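Local coordinates for response regulator receiver protein (Pseudoalteromonas atlantica T6c, PDB 3KTO) that probably relays signals as a receiver module of the two-component type, with a likely part in regulating transcription, at residues P7-V12 and L29-Q34; S23-P28 and H114-D119; D49-M54 and F79-I84. One frame throughout, in Å; residues are numbered along the deposited sequence.

Interaction 1 of 3, residues P7-V12 and L29-Q34; sequences PIIYLV and LDVTIQ
Strand 8-12 and residues 32-34 of strand 32-36 run parallel, the axes of these short pieces crossing at -31° with a closest approach of 4.8 Å, and the register sets I8 beside T32, I9 beside I33 and Y10 beside Q34. Four backbone bonds zip them together: T32 N to P7 O, I9 N to T32 O, Q34 N to I9 O and L11 N to Q34 O. The first two lie nearly along the C=O axis. The third is the most bent, 137° at the hydrogen, and its donor stands above the carbonyl plane.

I8, Y10, T32 and Q34 share one face of the sheet. The Q34 chain, with CG anti to its backbone N, extends alongside the tyrosine ring, so that Q34 OE1 comes to the ring edge, 3.1 Å from Y10 CE1. Amide and ring planes are 38° apart. A water joins the two polar ends, giving a proton to Q34 OE1 at 2.7 Å and lying 2.7 Å from Y10 OH. The hydroxyl is also bonded to S48 N, which helps to fix the ring. Q34 CB rests on I8 CG2 at 4.0 Å.

On the other face I9 and I33 lie side by side, and the folded tip of I33 brings its CD1 to 3.8 Å from I9 CB. V31 crosses I9 at about a right angle, its CG2 3.7 Å from I9 CG1 and also tucked against P7 O at 3.1 Å.

Within the chain strand 32-36 is an outer strand, and strand 8-12 separates it from strand 51-57. Helix 16-26 packs on I33 and L11, helix 113-127 reaches I9 through V120, and F42 meets the Y10 ring edge-to-face on the opposite side of the sheet.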
loop_
_atom_site.group_PDB
_atom_site.type_symbol
_atom_site.label_atom_id
_atom_site.label_comp_id
_atom_site.label_asym_id
_atom_site.label_seq_id
_atom_site.Cartn_x
_atom_site.Cartn_y
_atom_site.Cartn_z
ATOM N N PRO A 7 -0.678 -29.875 -10.826
ATOM C CA PRO A 7 -1.692 -28.959 -10.255
ATOM C C PRO A 7 -1.206 -27.515 -10.279
ATOM O O PRO A 7 -0.163 -27.183 -9.715
ATOM C CB PRO A 7 -1.955 -29.431 -8.834
ATOM C CG PRO A 7 -1.693 -30.920 -8.979
ATOM C CD PRO A 7 -0.457 -31.001 -9.900
ATOM N N ILE A 8 -1.982 -26.660 -10.930
ATOM C CA ILE A 8 -1.626 -25.257 -11.060
ATOM C C ILE A 8 -2.661 -24.320 -10.459
ATOM O O ILE A 8 -3.859 -24.536 -10.602
ATOM C CB ILE A 8 -1.478 -24.878 -12.543
ATOM C CG1 ILE A 8 -0.618 -25.924 -13.259
ATOM C CG2 ILE A 8 -0.868 -23.488 -12.668
ATOM C CD1 ILE A 8 -0.535 -25.734 -14.753
ATOM N N ILE A 9 -2.184 -23.280 -9.781
ATOM C CA ILE A 9 -3.060 -22.263 -9.212
ATOM C C ILE A 9 -2.589 -20.932 -9.772
ATOM O O ILE A 9 -1.433 -20.548 -9.599
ATOM C CB ILE A 9 -3.007 -22.207 -7.676
ATOM C CG1 ILE A 9 -3.737 -23.418 -7.088
ATOM C CG2 ILE A 9 -3.664 -20.911 -7.172
ATOM C CD1 ILE A 9 -3.945 -23.340 -5.591
ATOM N N TYR A 10 -3.486 -20.243 -10.463
ATOM C CA TYR A 10 -3.166 -18.958 -11.058
ATOM C C TYR A 10 -3.337 -17.827 -10.057
ATOM O O TYR A 10 -4.385 -17.715 -9.409
ATOM C CB TYR A 10 -4.073 -18.685 -12.264
ATOM C CG TYR A 10 -3.936 -19.680 -13.396
ATOM C CD1 TYR A 10 -2.700 -19.917 -13.996
ATOM C CD2 TYR A 10 -5.047 -20.372 -13.878
ATOM C CE1 TYR A 10 -2.571 -20.820 -15.051
ATOM C CE2 TYR A 10 -4.932 -21.277 -14.933
ATOM C CZ TYR A 10 -3.688 -21.495 -15.514
ATOM O OH TYR A 10 -3.566 -22.388 -16.556
ATOM N N LEU A 11 -2.309 -16.992 -9.940
ATOM C CA LEU A 11 -2.352 -15.836 -9.055
ATOM C C LEU A 11 -2.358 -14.572 -9.918
ATOM O O LEU A 11 -1.463 -14.361 -10.731
ATOM C CB LEU A 11 -1.142 -15.817 -8.115
ATOM C CG LEU A 11 -0.936 -14.542 -7.278
ATOM C CD1 LEU A 11 -2.173 -14.244 -6.440
ATOM C CD2 LEU A 11 0.275 -14.706 -6.380
ATOM N N VAL A 12 -3.391 -13.750 -9.764
ATOM C CA VAL A 12 -3.488 -12.499 -10.511
ATOM C C VAL A 12 -3.435 -11.382 -9.464
ATOM O O VAL A 12 -4.354 -11.220 -8.659
ATOM C CB VAL A 12 -4.805 -12.430 -11.309
ATOM C CG1 VAL A 12 -4.770 -11.266 -12.274
ATOM C CG2 VAL A 12 -5.023 -13.725 -12.071
ATOM N N LEU A 29 4.146 -26.295 -0.901
ATOM C CA LEU A 29 2.853 -26.966 -0.959
ATOM C C LEU A 29 2.919 -27.739 -2.278
ATOM O O LEU A 29 3.698 -27.375 -3.153
ATOM C CB LEU A 29 1.707 -25.928 -0.973
ATOM C CG LEU A 29 0.716 -25.970 0.213
ATOM C CD1 LEU A 29 1.517 -25.940 1.462
ATOM C CD2 LEU A 29 -0.264 -24.813 0.203
ATOM N N ASP A 30 2.109 -28.788 -2.425
ATOM C CA ASP A 30 2.093 -29.605 -3.648
ATOM C C ASP A 30 1.329 -28.929 -4.789
ATOM O O ASP A 30 0.267 -29.406 -5.200
ATOM C CB ASP A 30 1.470 -30.987 -3.357
ATOM C CG ASP A 30 1.474 -31.914 -4.577
ATOM O OD1 ASP A 30 2.543 -32.073 -5.212
ATOM O OD2 ASP A 30 0.415 -32.504 -4.890
ATOM N N VAL A 31 1.869 -27.821 -5.301
ATOM C CA VAL A 31 1.222 -27.080 -6.391
ATOM C C VAL A 31 2.133 -26.040 -7.013
ATOM O O VAL A 31 3.052 -25.547 -6.360
ATOM C CB VAL A 31 -0.054 -26.343 -5.900
ATOM C CG1 VAL A 31 0.322 -25.251 -4.927
ATOM C CG2 VAL A 31 -0.816 -25.753 -7.078
ATOM N N THR A 32 1.864 -25.712 -8.276
ATOM C CA THR A 32 2.628 -24.707 -9.016
ATOM C C THR A 32 1.868 -23.381 -9.045
ATOM O O THR A 32 0.731 -23.329 -9.515
ATOM C CB THR A 32 2.847 -25.112 -10.498
ATOM O OG1 THR A 32 3.631 -26.308 -10.573
ATOM C CG2 THR A 32 3.548 -23.989 -11.257
ATOM N N ILE A 33 2.499 -22.309 -8.585
ATOM C CA ILE A 33 1.847 -21.005 -8.594
ATOM C C ILE A 33 2.267 -20.184 -9.811
ATOM O O ILE A 33 3.359 -19.609 -9.833
ATOM C CB ILE A 33 2.185 -20.197 -7.321
ATOM C CG1 ILE A 33 1.789 -20.992 -6.072
ATOM C CG2 ILE A 33 1.469 -18.858 -7.351
ATOM C CD1 ILE A 33 0.314 -21.352 -6.000
ATOM N N GLN A 34 1.409 -20.150 -10.828
ATOM C CA GLN A 34 1.672 -19.376 -12.034
ATOM C C GLN A 34 1.026 -17.999 -11.848
ATOM O O GLN A 34 -0.192 -17.892 -11.675
ATOM C CB GLN A 34 1.090 -20.093 -13.249
ATOM C CG GLN A 34 1.281 -19.344 -14.548
ATOM C CD GLN A 34 1.184 -20.252 -15.756
ATOM O OE1 GLN A 34 0.424 -21.226 -15.759
ATOM N NE2 GLN A 34 1.943 -19.930 -16.799
HETATM O O HOH W 1 -1.154 -22.350 -17.682
#

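Interaction 2 of 3, residues S23-P28 and H114-D119; sequences SKLLSP and HVLVHD
Residues 23-26 of helix 16-26 come up beside an early part of helix 113-127, with L26 and V117 the closest pair of residues at 6.8 Å between their CA atoms. Four aliphatic side chains carry the contact, and every touch between the segments is apolar.

L25 reaches farthest into it. Its CG is anti to the backbone N (chi1 173°), which sends both methyls toward the other helix: L25 CD2 meets L116 CD2 tip to tip at 3.6 Å, while L25 CD1 lies 3.9 Å from V117 CG2. L116 has nearly the same torsions (chi1 174°), and the two leucines cross obliquely, methyl against methyl. The V117 branch in use is CG2, the one beside its own backbone N, and it nestles against the CG and CD1 end of L25.

In the alternating alpha/beta fold of receiver domains the first and last helices cover the same face of the central parallel sheet, and here their side chains meet above that face. L26 also touches I33 of strand 32-36, and its CD2 makes a looser approach of 4.3 Å to L116 CG. F111, in the loop that leads into helix 113-127, packs on both L25 and L116, and L29 touches V117.

S27 folds back on the preceding turn: its OG donates to K24 O at 3.0 Å, standing 25° above the carbonyl plane. One turn earlier, S23 OG is hydrogen-bonded to R19 O.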
loop_
_atom_site.group_PDB
_atom_site.type_symbol
_atom_site.label_atom_id
_atom_site.label_comp_id
_atom_site.label_asym_id
_atom_site.label_seq_id
_atom_site.Cartn_x
_atom_site.Cartn_y
_atom_site.Cartn_z
ATOM N N SER A 23 4.235 -16.546 -3.630
ATOM C CA SER A 23 4.855 -17.693 -4.279
ATOM C C SER A 23 5.783 -18.430 -3.319
ATOM O O SER A 23 5.785 -19.662 -3.274
ATOM C CB SER A 23 5.628 -17.245 -5.517
ATOM O OG SER A 23 4.739 -16.744 -6.495
ATOM N N LYS A 24 6.558 -17.675 -2.547
ATOM C CA LYS A 24 7.486 -18.262 -1.585
ATOM C C LYS A 24 6.737 -19.046 -0.516
ATOM O O LYS A 24 7.070 -20.195 -0.220
ATOM C CB LYS A 24 8.338 -17.164 -0.937
ATOM C CG LYS A 24 9.438 -16.637 -1.849
ATOM C CD LYS A 24 10.166 -15.426 -1.262
ATOM C CE LYS A 24 9.307 -14.162 -1.338
ATOM N NZ LYS A 24 10.038 -12.925 -0.914
ATOM N N LEU A 25 5.722 -18.418 0.059
ATOM C CA LEU A 25 4.909 -19.051 1.089
ATOM C C LEU A 25 4.217 -20.349 0.664
ATOM O O LEU A 25 4.046 -21.256 1.477
ATOM C CB LEU A 25 3.840 -18.070 1.582
ATOM C CG LEU A 25 2.799 -18.651 2.541
ATOM C CD1 LEU A 25 3.462 -19.013 3.866
ATOM C CD2 LEU A 25 1.685 -17.643 2.763
ATOM N N LEU A 26 3.820 -20.444 -0.600
ATOM C CA LEU A 26 3.108 -21.625 -1.070
ATOM C C LEU A 26 3.947 -22.649 -1.830
ATOM O O LEU A 26 3.466 -23.737 -2.139
ATOM C CB LEU A 26 1.935 -21.192 -1.950
ATOM C CG LEU A 26 0.892 -20.262 -1.334
ATOM C CD1 LEU A 26 -0.075 -19.808 -2.422
ATOM C CD2 LEU A 26 0.162 -20.977 -0.206
ATOM N N SER A 27 5.195 -22.307 -2.133
ATOM C CA SER A 27 6.066 -23.217 -2.876
ATOM C C SER A 27 6.186 -24.584 -2.213
ATOM O O SER A 27 6.160 -25.615 -2.894
ATOM C CB SER A 27 7.465 -22.613 -3.044
ATOM O OG SER A 27 8.147 -22.457 -1.814
ATOM N N PRO A 28 6.305 -24.612 -0.872
ATOM C CA PRO A 28 6.429 -25.912 -0.211
ATOM C C PRO A 28 5.139 -26.706 -0.118
ATOM O O PRO A 28 5.047 -27.650 0.657
ATOM C CB PRO A 28 7.017 -25.552 1.153
ATOM C CG PRO A 28 6.353 -24.209 1.447
ATOM C CD PRO A 28 6.429 -23.505 0.097
ATOM N N HIS A 114 -1.269 -18.900 7.859
ATOM C CA HIS A 114 -1.934 -20.199 7.966
ATOM C C HIS A 114 -3.325 -20.187 7.344
ATOM O O HIS A 114 -3.804 -21.214 6.867
ATOM C CB HIS A 114 -1.985 -20.705 9.418
ATOM C CG HIS A 114 -3.048 -20.075 10.261
ATOM N ND1 HIS A 114 -2.829 -18.946 11.020
ATOM C CD2 HIS A 114 -4.333 -20.435 10.487
ATOM C CE1 HIS A 114 -3.933 -18.641 11.679
ATOM N NE2 HIS A 114 -4.861 -19.528 11.373
ATOM N N VAL A 115 -3.968 -19.027 7.324
ATOM C CA VAL A 115 -5.288 -18.934 6.716
ATOM C C VAL A 115 -5.133 -19.196 5.222
ATOM O O VAL A 115 -5.824 -20.032 4.647
ATOM C CB VAL A 115 -5.905 -17.535 6.919
ATOM C CG1 VAL A 115 -7.213 -17.418 6.140
ATOM C CG2 VAL A 115 -6.159 -17.298 8.399
ATOM N N LEU A 116 -4.207 -18.484 4.595
ATOM C CA LEU A 116 -3.982 -18.663 3.173
ATOM C C LEU A 116 -3.521 -20.087 2.885
ATOM O O LEU A 116 -4.060 -20.746 2.003
ATOM C CB LEU A 116 -2.939 -17.673 2.663
ATOM C CG LEU A 116 -2.534 -17.896 1.204
ATOM C CD1 LEU A 116 -3.717 -17.619 0.287
ATOM C CD2 LEU A 116 -1.358 -16.999 0.861
ATOM N N VAL A 117 -2.529 -20.561 3.632
ATOM C CA VAL A 117 -2.012 -21.908 3.413
ATOM C C VAL A 117 -3.146 -22.925 3.502
ATOM O O VAL A 117 -3.281 -23.797 2.646
ATOM C CB VAL A 117 -0.888 -22.243 4.431
ATOM C CG1 VAL A 117 -0.423 -23.685 4.258
ATOM C CG2 VAL A 117 0.283 -21.299 4.220
ATOM N N HIS A 118 -3.981 -22.783 4.522
ATOM C CA HIS A 118 -5.104 -23.685 4.710
ATOM C C HIS A 118 -6.073 -23.656 3.529
ATOM O O HIS A 118 -6.480 -24.704 3.028
ATOM C CB HIS A 118 -5.846 -23.332 6.002
ATOM C CG HIS A 118 -7.027 -24.208 6.274
ATOM N ND1 HIS A 118 -8.258 -24.000 5.688
ATOM C CD2 HIS A 118 -7.150 -25.329 7.023
ATOM C CE1 HIS A 118 -9.088 -24.957 6.063
ATOM N NE2 HIS A 118 -8.441 -25.777 6.872
ATOM N N ASP A 119 -6.446 -22.457 3.085
ATOM C CA ASP A 119 -7.368 -22.317 1.958
ATOM C C ASP A 119 -6.846 -22.993 0.702
ATOM O O ASP A 119 -7.603 -23.625 -0.037
ATOM C CB ASP A 119 -7.626 -20.841 1.646
ATOM C CG ASP A 119 -8.533 -20.180 2.662
ATOM O OD1 ASP A 119 -9.140 -20.905 3.476
ATOM O OD2 ASP A 119 -8.647 -18.937 2.632
#

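Interaction 3 of 3, residues D49-M54 and F79-I84; sequences DDAIGM and FHLPTI
Two backbone bonds hold M54, a selenomethionine, to the start of strand 83-87. I84 N gives a nearly straight bond to M54 O at 2.8 Å (170° at the hydrogen), and M54 N gives a more bent one to P82 O at 3.0 Å. Both donors lie in the carbonyl plane of their acceptor. They flank the parallel bridge between M54 and T83, and M54 O also receives the CA-H of T83, with T83 CA 3.3 Å away.

T83 adds a bond to the loop just before it. Its OG1, anti to the carbonyl carbon, donates to L81 O at 2.9 Å from 36° above the carbonyl plane. T83 OG1 also touches M54 CB, while T83 CG2 lies 3.7 Å from M54 O. An alanine here would take away OG1 and CG2, and would probably loosen the approach from L81 into the strand as well as the packing against M54.

Farther out the contact turns apolar. L81 points at the facing strand and spreads its two methyls along it: CD2 comes 3.6 Å from A51 O, and CD1 lies 4.0 Å from M54 CG, the two side chains crossing obliquely. From there the M54 chain bends at chi3 (58°) and its end leads away from this strand, with L74 of helix 66-76 and V12 in touch with the side chain. The P82 ring presents CD to I52 O at 3.0 Å. At G53 a beta carbon would crowd P82 O.

P82 has no N-H to offer, so I52 O meets a CH group instead, and regular parallel pairing here begins at M54, beyond the proline, where strand 83-87 returns from the crossover through helix 66-76.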
loop_
_atom_site.group_PDB
_atom_site.type_symbol
_atom_site.label_atom_id
_atom_site.label_comp_id
_atom_site.label_asym_id
_atom_site.label_seq_id
_atom_site.Cartn_x
_atom_site.Cartn_y
_atom_site.Cartn_z
ATOM N N ASP A 49 -5.697 -27.440 -18.205
ATOM C CA ASP A 49 -6.549 -28.490 -17.660
ATOM C C ASP A 49 -5.996 -28.962 -16.321
ATOM O O ASP A 49 -6.654 -29.706 -15.597
ATOM C CB ASP A 49 -6.640 -29.670 -18.635
ATOM C CG ASP A 49 -7.551 -29.382 -19.819
ATOM O OD1 ASP A 49 -8.779 -29.258 -19.608
ATOM O OD2 ASP A 49 -7.041 -29.272 -20.957
ATOM N N ASP A 50 -4.785 -28.520 -15.995
ATOM C CA ASP A 50 -4.150 -28.889 -14.736
ATOM C C ASP A 50 -4.354 -27.809 -13.673
ATOM O O ASP A 50 -3.838 -27.908 -12.553
ATOM C CB ASP A 50 -2.659 -29.138 -14.957
ATOM C CG ASP A 50 -2.400 -30.347 -15.837
ATOM O OD1 ASP A 50 -2.683 -31.479 -15.388
ATOM O OD2 ASP A 50 -1.925 -30.164 -16.978
ATOM N N ALA A 51 -5.105 -26.773 -14.031
ATOM C CA ALA A 51 -5.389 -25.693 -13.093
ATOM C C ALA A 51 -6.506 -26.171 -12.177
ATOM O O ALA A 51 -7.535 -26.670 -12.645
ATOM C CB ALA A 51 -5.824 -24.442 -13.843
ATOM N N ILE A 52 -6.301 -26.019 -10.874
ATOM C CA ILE A 52 -7.290 -26.443 -9.898
ATOM C C ILE A 52 -7.869 -25.268 -9.115
ATOM O O ILE A 52 -8.916 -25.401 -8.492
ATOM C CB ILE A 52 -6.685 -27.453 -8.897
ATOM C CG1 ILE A 52 -5.545 -26.796 -8.117
ATOM C CG2 ILE A 52 -6.164 -28.676 -9.648
ATOM C CD1 ILE A 52 -5.036 -27.610 -6.955
ATOM N N GLY A 53 -7.194 -24.119 -9.143
ATOM C CA GLY A 53 -7.703 -22.965 -8.417
ATOM C C GLY A 53 -7.111 -21.631 -8.832
ATOM O O GLY A 53 -6.252 -21.568 -9.716
HETATM N N MSE A 54 -7.581 -20.559 -8.197
HETATM C CA MSE A 54 -7.096 -19.215 -8.485
HETATM C C MSE A 54 -7.068 -18.329 -7.237
HETATM O O MSE A 54 -7.808 -18.547 -6.284
HETATM C CB MSE A 54 -7.971 -18.534 -9.551
HETATM C CG MSE A 54 -7.814 -19.092 -10.972
HETATM SE SE MSE A 54 -8.690 -18.017 -12.346
HETATM C CE MSE A 54 -7.779 -16.393 -12.023
ATOM N N PHE A 79 -16.155 -21.075 -16.567
ATOM C CA PHE A 79 -14.962 -21.504 -15.839
ATOM C C PHE A 79 -15.236 -21.502 -14.340
ATOM O O PHE A 79 -15.467 -20.449 -13.747
ATOM C CB PHE A 79 -13.787 -20.585 -16.167
ATOM C CG PHE A 79 -13.225 -20.798 -17.540
ATOM C CD1 PHE A 79 -12.485 -21.940 -17.832
ATOM C CD2 PHE A 79 -13.444 -19.863 -18.546
ATOM C CE1 PHE A 79 -11.970 -22.148 -19.108
ATOM C CE2 PHE A 79 -12.934 -20.060 -19.824
ATOM C CZ PHE A 79 -12.195 -21.206 -20.106
ATOM N N HIS A 80 -15.208 -22.685 -13.732
ATOM C CA HIS A 80 -15.481 -22.807 -12.307
ATOM C C HIS A 80 -14.331 -23.375 -11.489
ATOM O O HIS A 80 -14.295 -24.572 -11.189
ATOM C CB HIS A 80 -16.733 -23.658 -12.092
ATOM C CG HIS A 80 -17.958 -23.100 -12.750
ATOM N ND1 HIS A 80 -18.159 -23.155 -14.113
ATOM C CD2 HIS A 80 -19.021 -22.436 -12.239
ATOM C CE1 HIS A 80 -19.294 -22.549 -14.413
ATOM N NE2 HIS A 80 -19.837 -22.104 -13.295
ATOM N N LEU A 81 -13.397 -22.504 -11.119
ATOM C CA LEU A 81 -12.245 -22.900 -10.323
ATOM C C LEU A 81 -12.357 -22.245 -8.959
ATOM O O LEU A 81 -12.669 -21.060 -8.867
ATOM C CB LEU A 81 -10.953 -22.435 -10.992
ATOM C CG LEU A 81 -10.636 -22.954 -12.397
ATOM C CD1 LEU A 81 -9.450 -22.191 -12.971
ATOM C CD2 LEU A 81 -10.342 -24.442 -12.336
ATOM N N PRO A 82 -12.117 -23.009 -7.882
ATOM C CA PRO A 82 -12.198 -22.444 -6.532
ATOM C C PRO A 82 -11.300 -21.219 -6.517
ATOM O O PRO A 82 -10.116 -21.314 -6.847
ATOM C CB PRO A 82 -11.647 -23.561 -5.654
ATOM C CG PRO A 82 -12.014 -24.797 -6.413
ATOM C CD PRO A 82 -11.693 -24.417 -7.836
ATOM N N THR A 83 -11.859 -20.073 -6.147
ATOM C CA THR A 83 -11.086 -18.844 -6.140
ATOM C C THR A 83 -11.018 -18.151 -4.787
ATOM O O THR A 83 -12.034 -17.956 -4.119
ATOM C CB THR A 83 -11.650 -17.853 -7.169
ATOM O OG1 THR A 83 -11.601 -18.444 -8.476
ATOM C CG2 THR A 83 -10.856 -16.556 -7.155
ATOM N N ILE A 84 -9.800 -17.793 -4.397
ATOM C CA ILE A 84 -9.547 -17.084 -3.149
ATOM C C ILE A 84 -9.344 -15.618 -3.545
ATOM O O ILE A 84 -8.431 -15.300 -4.305
ATOM C CB ILE A 84 -8.240 -17.577 -2.471
ATOM C CG1 ILE A 84 -8.328 -19.067 -2.146
ATOM C CG2 ILE A 84 -7.982 -16.785 -1.211
ATOM C CD1 ILE A 84 -7.019 -19.637 -1.602
#

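From the N terminus, interaction 1 comes first, closing the beta-alpha-beta unit of strand 8-12, helix 16-26 and strand 32-36. Interaction 2 crosses it: residues 23-28 fall inside that loop, but their partner, 114-119, lies far along the chain in the last helix. Interaction 3 opens after interaction 1 has closed, shuts the unit of strand 51-57, helix 66-76 and strand 83-87, and lies wholly within the long span of interaction 2. Interactions 1 and 3 meet in the sheet, where strands 8-12 and 51-57 are neighbours. Residues of the helix pair also reach both sheet contacts, D119 packing on I84.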